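PDB 2O3I: DUF917 domain-containing protein from Chromobacterium violaceum, which is of unknown function but belongs to the S-methyl thiohydantoin desulfurase-like (DUF917) family, whose N- and C-terminal domain types it carries. Local coordinates for the interface of chains A and B. Numbering follows the deposited sequence. Chains: chain A/B, Hypothetical protein.

The interface of chains A and B. Residues chain A 171-173, 186; chain B 163-164, 197, 199.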
loop_
_atom_site.group_PDB
_atom_site.type_symbol
_atom_site.label_atom_id
_atom_site.label_comp_id
_atom_site.label_asym_id
_atom_site.label_seq_id
_atom_site.Cartn_x
_atom_site.Cartn_y
_atom_site.Cartn_z
ATOM N N ARG A 171 -1.312 8.393 -9.570
ATOM C CA ARG A 171 -1.828 9.451 -10.426
ATOM C C ARG A 171 -2.933 10.156 -9.637
ATOM O O ARG A 171 -3.982 9.574 -9.345
ATOM C CB ARG A 171 -2.387 8.872 -11.735
HETATM N N MSE A 172 -2.676 11.407 -9.272
HETATM C CA MSE A 172 -3.635 12.199 -8.518
HETATM C C MSE A 172 -4.762 12.663 -9.427
HETATM O O MSE A 172 -4.579 12.809 -10.636
HETATM C CB MSE A 172 -2.952 13.430 -7.920
HETATM C CG MSE A 172 -1.887 13.133 -6.893
HETATM SE SE MSE A 172 -2.626 12.300 -5.325
HETATM C CE MSE A 172 -3.389 13.864 -4.474
ATOM N N PRO A 173 -5.953 12.882 -8.861
ATOM C CA PRO A 173 -7.049 13.344 -9.712
ATOM C C PRO A 173 -6.876 14.859 -9.864
ATOM O O PRO A 173 -6.150 15.483 -9.087
ATOM C CB PRO A 173 -8.285 12.975 -8.899
ATOM C CG PRO A 173 -7.824 13.208 -7.496
ATOM C CD PRO A 173 -6.427 12.595 -7.494
ATOM N N VAL A 186 0.996 11.756 -0.417
ATOM C CA VAL A 186 0.169 10.593 -0.714
ATOM C C VAL A 186 1.039 9.366 -0.965
ATOM O O VAL A 186 0.787 8.288 -0.422
ATOM C CB VAL A 186 -0.722 10.839 -1.961
ATOM C CG1 VAL A 186 -1.646 9.649 -2.179
ATOM C CG2 VAL A 186 -1.535 12.118 -1.786
ATOM N N GLY B 163 -10.775 10.195 -10.094
ATOM C CA GLY B 163 -9.606 10.338 -10.948
ATOM C C GLY B 163 -8.332 9.751 -10.357
ATOM O O GLY B 163 -7.301 9.664 -11.028
ATOM N N LEU B 164 -8.406 9.348 -9.094
ATOM C CA LEU B 164 -7.271 8.757 -8.397
ATOM C C LEU B 164 -6.983 7.360 -8.970
ATOM O O LEU B 164 -7.896 6.541 -9.101
ATOM C CB LEU B 164 -7.598 8.663 -6.898
ATOM C CG LEU B 164 -6.506 8.458 -5.842
ATOM C CD1 LEU B 164 -5.883 7.100 -5.999
ATOM C CD2 LEU B 164 -5.450 9.554 -5.964
ATOM N N ASN B 197 -6.548 4.606 2.673
ATOM C CA ASN B 197 -5.935 5.925 2.535
ATOM C C ASN B 197 -7.063 6.935 2.322
ATOM O O ASN B 197 -8.043 6.634 1.646
ATOM C CB ASN B 197 -5.002 5.946 1.322
ATOM C CG ASN B 197 -4.291 7.276 1.151
ATOM O OD1 ASN B 197 -3.180 7.468 1.652
ATOM N ND2 ASN B 197 -4.935 8.209 0.449
ATOM N N GLN B 199 -7.441 9.399 0.362
ATOM C CA GLN B 199 -7.744 9.681 -1.040
ATOM C C GLN B 199 -8.712 8.664 -1.637
ATOM O O GLN B 199 -9.406 8.964 -2.610
ATOM C CB GLN B 199 -6.462 9.705 -1.873
ATOM C CG GLN B 199 -5.442 10.750 -1.449
ATOM C CD GLN B 199 -5.970 12.169 -1.537
ATOM O OE1 GLN B 199 -6.606 12.550 -2.516
ATOM N NE2 GLN B 199 -5.691 12.966 -0.513
#
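A:Pro173 lies against the backbone of B:Gly163 and the side chain of B:Leu164, where two copies of this S-Me-THD-like protein meet across a two-fold axis. Each contact therefore recurs with the chains exchanged; whether the pair also forms in solution the structure alone does not show. The end of strand 165-171 and the loop after it in chain A meet B:Gly163 and B:Leu164, just ahead of the same strand in chain B, while A:Met172 and, from helix 183-194, A:Val186 meet B:Gln199 in a separate loop.

Among these residues the contact is mainly van der Waals packing. Two corners of the proline ring are used: CB of A:Pro173 sits 3.5 Å from the carbonyl carbon C of B:Gly163, and CD of A:Pro173 is equally near the methyl CD2 of B:Leu164, at 3.5 Å. The ring lies at a slant to the leucine branch. CA of B:Gly163 lies 3.6 Å from the same CB of A:Pro173. In B:Leu164, CG is anti to the backbone N (chi1 -163°), which carries the branch over towards chain A. The same CD2 of B:Leu164 also meets SE of selenomethionine A:Met172 at 4.0 Å, the two side chains running side by side in the same direction.

A second, looser group of contacts forms at B:Gln199. Bends at chi2 and chi3 (-65° and -78°) curl A:Met172 so that its terminal methyl CE faces the amide oxygen OE1 of B:Gln199 at 4.0 Å. From the helix, CG1 of A:Val186 reaches the aliphatic CG of B:Gln199, also at 4.0 Å, and the side chains cross nearly at right angles.

Backbone also takes part: the carbonyl O of A:Arg171 approaches CA of B:Leu164 to 3.5 Å, a van der Waals contact beside the CD2 methyl.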